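Local coordinates for Rev protein (Borrelia burgdorferi, PDB 5EQZ) that is of unconfirmed function, a plasmid-encoded, largely helical protein of the Borrelia Rev family whose natural form is probably a lipoprotein, at residues Glu21-Leu26 with Lys36-Lys41. Sequence-based numbering, arbitrary orientation.
Sequences EDVLAL and KDYKDK
Y38 reaches from helix 32-48 to the C-terminal end of helix 10-24, where its ring meets D22, V23 and L26. A tyrosine suits this place because it is apolar along its length and polar at its far end. The tightly packed part lies near the ring's base and along one side. L26 sets its forked end here: CD2 comes within 3.7 Å of Y38 CE1, CD1 touches Y38 CD1, and CG sits at the ring edge, in the ring plane. V23 adds a branch nearer the ring's base, with CG2 4.0 Å from Y38 CD1. Its chi1 of 164° turns CG1 anti to the backbone N and leaves CG2 anti to the carbonyl carbon, the branch that meets the tyrosine. Both side chains run past Y38 in the opposite direction, and their apolar branches suit these buried positions.

Toward the hydroxyl the contact becomes polar and hydrated. D22 crosses Y38 at about a right angle and touches it through its methylene, CB lying 3.6 Å from Y38 OH, while the carboxylate plane is only 9° from the ring plane. An aspartate suits this partly exposed margin. A water in the ring plane, at its edge, links D22 O to Y38 OH, donating to D22 O at 2.7 Å. D22 O also accepts from A25 N. Beside the contact, K41 NZ makes a weak salt bridge to D37 OD2, its charge near D22 but not touching it; away from it, K36 NZ meets the syn lone pair of D40 OD1 at 2.9 Å.

Around this pair, Y38 rests on L19 of helix 10-24, and K71 of helix 55-88 hydrogen-bonds the carbonyls of L24 and L26. V23 packs on L64 and F68, and K39 also touches F68, so the long helix joins both shorter ones in an all-helical bundle.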
loop_
_atom_site.group_PDB
_atom_site.type_symbol
_atom_site.label_atom_id
_atom_site.label_comp_id
_atom_site.label_asym_id
_atom_site.label_seq_id
_atom_site.Cartn_x
_atom_site.Cartn_y
_atom_site.Cartn_z
ATOM N N GLU A 21 3.624 -14.332 -6.211
ATOM C CA GLU A 21 3.333 -13.618 -7.454
ATOM C C GLU A 21 2.351 -12.473 -7.212
ATOM O O GLU A 21 2.497 -11.391 -7.796
ATOM C CB GLU A 21 2.779 -14.563 -8.526
ATOM C CG GLU A 21 3.730 -15.719 -8.963
ATOM C CD GLU A 21 5.038 -15.235 -9.569
ATOM O OE1 GLU A 21 5.189 -14.026 -9.858
ATOM O OE2 GLU A 21 5.964 -16.062 -9.748
ATOM N N ASP A 22 1.369 -12.689 -6.333
ATOM C CA ASP A 22 0.429 -11.622 -5.979
ATOM C C ASP A 22 1.138 -10.495 -5.236
ATOM O O ASP A 22 0.890 -9.314 -5.514
ATOM C CB ASP A 22 -0.716 -12.178 -5.128
ATOM C CG ASP A 22 -1.720 -12.988 -5.929
ATOM O OD1 ASP A 22 -1.910 -12.724 -7.130
ATOM O OD2 ASP A 22 -2.360 -13.872 -5.327
ATOM N N VAL A 23 2.022 -10.838 -4.285
ATOM C CA VAL A 23 2.760 -9.831 -3.523
ATOM C C VAL A 23 3.658 -9.012 -4.441
ATOM O O VAL A 23 3.761 -7.783 -4.302
ATOM C CB VAL A 23 3.562 -10.506 -2.394
ATOM C CG1 VAL A 23 4.649 -9.577 -1.827
ATOM C CG2 VAL A 23 2.620 -10.968 -1.299
ATOM N N LEU A 24 4.289 -9.662 -5.419
ATOM C CA LEU A 24 5.172 -8.945 -6.332
ATOM C C LEU A 24 4.415 -7.977 -7.236
ATOM O O LEU A 24 5.040 -7.072 -7.797
ATOM C CB LEU A 24 5.967 -9.938 -7.188
ATOM C CG LEU A 24 7.012 -10.769 -6.440
ATOM C CD1 LEU A 24 7.665 -11.762 -7.400
ATOM C CD2 LEU A 24 8.057 -9.881 -5.764
ATOM N N ALA A 25 3.102 -8.143 -7.384
ATOM C CA ALA A 25 2.269 -7.238 -8.184
ATOM C C ALA A 25 1.730 -6.053 -7.392
ATOM O O ALA A 25 1.084 -5.169 -7.991
ATOM C CB ALA A 25 1.089 -7.999 -8.797
ATOM N N LEU A 26 1.960 -6.019 -6.083
ATOM C CA LEU A 26 1.610 -4.854 -5.279
ATOM C C LEU A 26 2.336 -3.626 -5.815
ATOM O O LEU A 26 3.515 -3.688 -6.186
ATOM C CB LEU A 26 1.991 -5.091 -3.816
ATOM C CG LEU A 26 1.113 -6.031 -2.990
ATOM C CD1 LEU A 26 1.806 -6.386 -1.661
ATOM C CD2 LEU A 26 -0.265 -5.451 -2.746
ATOM N N LYS A 36 -3.100 -5.689 3.694
ATOM C CA LYS A 36 -3.430 -6.424 4.909
ATOM C C LYS A 36 -3.878 -7.837 4.589
ATOM O O LYS A 36 -3.578 -8.765 5.350
ATOM C CB LYS A 36 -4.506 -5.701 5.717
ATOM C CG LYS A 36 -4.614 -6.228 7.146
ATOM C CD LYS A 36 -5.910 -5.820 7.829
ATOM C CE LYS A 36 -6.147 -6.642 9.090
ATOM N NZ LYS A 36 -6.973 -7.846 8.820
ATOM N N ASP A 37 -4.567 -8.026 3.462
ATOM C CA ASP A 37 -5.003 -9.365 3.087
ATOM C C ASP A 37 -3.808 -10.270 2.808
ATOM O O ASP A 37 -3.761 -11.408 3.288
ATOM C CB ASP A 37 -5.932 -9.305 1.875
ATOM C CG ASP A 37 -6.306 -10.684 1.359
ATOM O OD1 ASP A 37 -6.756 -11.516 2.180
ATOM O OD2 ASP A 37 -6.149 -10.930 0.143
ATOM N N TYR A 38 -2.822 -9.778 2.046
ATOM C CA TYR A 38 -1.632 -10.587 1.777
ATOM C C TYR A 38 -0.813 -10.796 3.042
ATOM O O TYR A 38 -0.253 -11.880 3.251
ATOM C CB TYR A 38 -0.768 -9.944 0.697
ATOM C CG TYR A 38 -1.420 -9.871 -0.673
ATOM C CD1 TYR A 38 -0.909 -9.027 -1.647
ATOM C CD2 TYR A 38 -2.537 -10.637 -0.995
ATOM C CE1 TYR A 38 -1.491 -8.942 -2.902
ATOM C CE2 TYR A 38 -3.133 -10.555 -2.255
ATOM C CZ TYR A 38 -2.601 -9.696 -3.197
ATOM O OH TYR A 38 -3.159 -9.591 -4.450
ATOM N N LYS A 39 -0.724 -9.774 3.901
ATOM C CA LYS A 39 -0.003 -9.949 5.160
ATOM C C LYS A 39 -0.643 -11.041 5.997
ATOM O O LYS A 39 0.060 -11.867 6.587
ATOM C CB LYS A 39 0.046 -8.641 5.952
ATOM N N ASP A 40 -1.977 -11.073 6.048
ATOM C CA ASP A 40 -2.656 -12.097 6.837
ATOM C C ASP A 40 -2.412 -13.485 6.261
ATOM O O ASP A 40 -2.154 -14.441 7.010
ATOM C CB ASP A 40 -4.154 -11.808 6.919
ATOM C CG ASP A 40 -4.481 -10.640 7.841
ATOM O OD1 ASP A 40 -5.599 -10.102 7.733
ATOM O OD2 ASP A 40 -3.626 -10.256 8.668
ATOM N N LYS A 41 -2.483 -13.619 4.934
ATOM C CA LYS A 41 -2.193 -14.906 4.308
ATOM C C LYS A 41 -0.742 -15.314 4.511
ATOM O O LYS A 41 -0.452 -16.511 4.694
ATOM C CB LYS A 41 -2.534 -14.854 2.818
ATOM C CG LYS A 41 -4.029 -14.776 2.569
ATOM C CD LYS A 41 -4.333 -14.494 1.122
ATOM C CE LYS A 41 -5.833 -14.388 0.902
ATOM N NZ LYS A 41 -6.118 -14.095 -0.526
HETATM O O HOH W 1 -1.570 -8.351 -6.203
#